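Local coordinates for protein putative fimbrium tip subunit Fim1C (Bacteroides ovatus, PDB 4EPS) that probably serves as a component of the fimbrium tip, at the end of cell-surface filaments that mediate adhesion and biofilm formation, at residues 34-39 and 215-220. Sequence-based numbering, arbitrary orientation.
Sequences TGFVTT and KDEYRL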
loop_
_atom_site.group_PDB
_atom_site.type_symbol
_atom_site.label_atom_id
_atom_site.label_comp_id
_atom_site.label_asym_id
_atom_site.label_seq_id
_atom_site.Cartn_x
_atom_site.Cartn_y
_atom_site.Cartn_z
ATOM N N THR A 34 -19.624 20.982 -21.170
ATOM C CA THR A 34 -21.075 21.106 -21.356
ATOM C C THR A 34 -21.690 22.089 -20.329
ATOM O O THR A 34 -22.668 22.775 -20.639
ATOM C CB THR A 34 -21.721 19.701 -21.219
ATOM O OG1 THR A 34 -20.885 18.715 -21.833
ATOM C CG2 THR A 34 -23.119 19.626 -21.814
ATOM N N GLY A 35 -21.119 22.128 -19.126
ATOM C CA GLY A 35 -21.630 22.945 -18.038
ATOM C C GLY A 35 -22.812 22.251 -17.390
ATOM O O GLY A 35 -22.939 21.031 -17.497
ATOM N N PHE A 36 -23.691 23.007 -16.721
ATOM C CA PHE A 36 -24.860 22.446 -16.041
ATOM C C PHE A 36 -26.052 22.592 -16.931
ATOM O O PHE A 36 -26.574 23.706 -17.112
ATOM C CB PHE A 36 -25.106 23.125 -14.686
ATOM C CG PHE A 36 -23.991 22.922 -13.704
ATOM C CD1 PHE A 36 -23.971 21.808 -12.867
ATOM C CD2 PHE A 36 -22.939 23.832 -13.621
ATOM C CE1 PHE A 36 -22.912 21.607 -11.961
ATOM C CE2 PHE A 36 -21.892 23.638 -12.700
ATOM C CZ PHE A 36 -21.884 22.523 -11.886
ATOM N N VAL A 37 -26.480 21.460 -17.500
ATOM C CA VAL A 37 -27.597 21.410 -18.434
ATOM C C VAL A 37 -28.778 20.777 -17.743
ATOM O O VAL A 37 -28.695 19.652 -17.241
ATOM C CB VAL A 37 -27.227 20.652 -19.738
ATOM C CG1 VAL A 37 -28.441 20.505 -20.655
ATOM C CG2 VAL A 37 -26.090 21.347 -20.483
ATOM N N THR A 38 -29.887 21.492 -17.758
ATOM C CA THR A 38 -31.132 21.039 -17.175
ATOM C C THR A 38 -31.799 20.041 -18.101
ATOM O O THR A 38 -31.932 20.279 -19.301
ATOM C CB THR A 38 -32.033 22.276 -16.932
ATOM O OG1 THR A 38 -31.420 23.119 -15.944
ATOM C CG2 THR A 38 -33.451 21.913 -16.543
ATOM N N THR A 39 -32.232 18.901 -17.585
ATOM C CA THR A 39 -32.868 17.923 -18.476
ATOM C C THR A 39 -34.417 18.016 -18.445
ATOM O O THR A 39 -35.070 17.553 -19.384
ATOM C CB THR A 39 -32.368 16.498 -18.146
ATOM O OG1 THR A 39 -32.911 15.589 -19.104
ATOM C CG2 THR A 39 -32.709 16.050 -16.710
ATOM N N LYS A 215 -22.139 14.445 -7.216
ATOM C CA LYS A 215 -20.873 15.139 -7.504
ATOM C C LYS A 215 -20.151 15.608 -6.233
ATOM O O LYS A 215 -18.994 16.023 -6.326
ATOM C CB LYS A 215 -21.117 16.360 -8.411
ATOM C CG LYS A 215 -21.576 16.022 -9.823
ATOM C CD LYS A 215 -21.769 17.277 -10.683
ATOM C CE LYS A 215 -20.485 17.778 -11.294
ATOM N NZ LYS A 215 -20.578 19.209 -11.688
ATOM N N ASP A 216 -20.834 15.573 -5.055
ATOM C CA ASP A 216 -20.332 16.059 -3.756
ATOM C C ASP A 216 -19.952 17.558 -3.869
ATOM O O ASP A 216 -18.801 17.953 -3.619
ATOM C CB ASP A 216 -19.150 15.227 -3.203
ATOM C CG ASP A 216 -18.660 15.719 -1.848
ATOM O OD1 ASP A 216 -19.497 16.220 -1.053
ATOM O OD2 ASP A 216 -17.433 15.685 -1.611
ATOM N N GLU A 217 -20.928 18.388 -4.238
ATOM C CA GLU A 217 -20.653 19.818 -4.365
ATOM C C GLU A 217 -21.934 20.569 -4.053
ATOM O O GLU A 217 -23.036 19.990 -4.143
ATOM C CB GLU A 217 -20.071 20.172 -5.770
ATOM C CG GLU A 217 -21.046 20.053 -6.914
ATOM C CD GLU A 217 -20.500 20.274 -8.313
ATOM O OE1 GLU A 217 -19.263 20.271 -8.502
ATOM O OE2 GLU A 217 -21.333 20.425 -9.233
ATOM N N TYR A 218 -21.788 21.843 -3.660
ATOM C CA TYR A 218 -22.922 22.701 -3.313
ATOM C C TYR A 218 -23.132 23.716 -4.402
ATOM O O TYR A 218 -22.142 24.250 -4.916
ATOM C CB TYR A 218 -22.691 23.434 -1.983
ATOM C CG TYR A 218 -22.553 22.503 -0.799
ATOM C CD1 TYR A 218 -21.342 21.868 -0.525
ATOM C CD2 TYR A 218 -23.645 22.218 0.024
ATOM C CE1 TYR A 218 -21.204 21.018 0.577
ATOM C CE2 TYR A 218 -23.516 21.363 1.126
ATOM C CZ TYR A 218 -22.294 20.770 1.393
ATOM O OH TYR A 218 -22.151 19.905 2.450
ATOM N N ARG A 219 -24.393 23.987 -4.745
ATOM C CA ARG A 219 -24.759 24.943 -5.808
ATOM C C ARG A 219 -25.740 25.948 -5.278
ATOM O O ARG A 219 -26.637 25.602 -4.512
ATOM C CB ARG A 219 -25.328 24.205 -7.042
ATOM C CG ARG A 219 -24.284 23.266 -7.655
ATOM C CD ARG A 219 -24.537 22.905 -9.103
ATOM N NE ARG A 219 -25.604 21.917 -9.272
ATOM C CZ ARG A 219 -25.427 20.598 -9.324
ATOM N NH1 ARG A 219 -24.206 20.073 -9.188
ATOM N NH2 ARG A 219 -26.464 19.794 -9.491
ATOM N N LEU A 220 -25.561 27.214 -5.653
ATOM C CA LEU A 220 -26.435 28.272 -5.187
ATOM C C LEU A 220 -26.636 29.290 -6.284
ATOM O O LEU A 220 -25.659 29.896 -6.724
ATOM C CB LEU A 220 -25.809 28.954 -3.944
ATOM C CG LEU A 220 -26.622 30.081 -3.311
ATOM C CD1 LEU A 220 -27.805 29.498 -2.506
ATOM C CD2 LEU A 220 -25.750 30.884 -2.376
#
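The ring of Phe-36 supplies every contact that segment 34-39 makes with 215-220, and it does so with its CD1, CE1 and CZ atoms. Glu-217 OE2 lies near the ring plane at the edge, 3.4 Å from CE1 of Phe-36 and about as close to CZ, so a carboxylate oxygen faces the weakly positive C-H rim. Lys-215 NZ approaches Phe-36 CE1 obliquely, at 3.4 Å. Arg-219 turns a guanidinium face to Phe-36 CD1, the two planes inclined by 43°, while its CD methylene packs 3.5 Å from Phe-36 CE1. The bend at chi3 (-76°) in Arg-219 brings CD and NH1 alike against Phe-36 CE1. Because the nearest CA atoms, those of Phe-36 and Arg-219, are 10.5 Å apart, the segments meet through side chains alone, here within the Fimbrillin-like region: a loop leading to strand 45-52 is joined to the start of strand 217-222, where Asp-216 and Glu-217 face Asp-212 in a G1 beta bulge. Behind the ring edge is a salt-bridge network centred on Glu-217 OE2. Lys-215 NZ meets Glu-217 OE2 at 2.8 Å on the syn side, tilted well out of the carboxylate plane, whereas Arg-219 NH1 donates to the anti lone pair of Glu-217 OE2 at 2.9 Å, with the N-H...O angle bent to 134°. Farther out, Arg-254 pairs with Glu-217 OE1, and Asp-212 forms a salt bridge with Arg-219 NH1. A leucine in place of Arg-219 would probably leave Asp-212 without this cationic mate and Glu-217 OE2 gripped by one fewer donor, with a gap beside the Phe-36 ring. That ring is also positioned by an edge-to-face contact with Tyr-252 and by packing on Val-163 of strand 148-174.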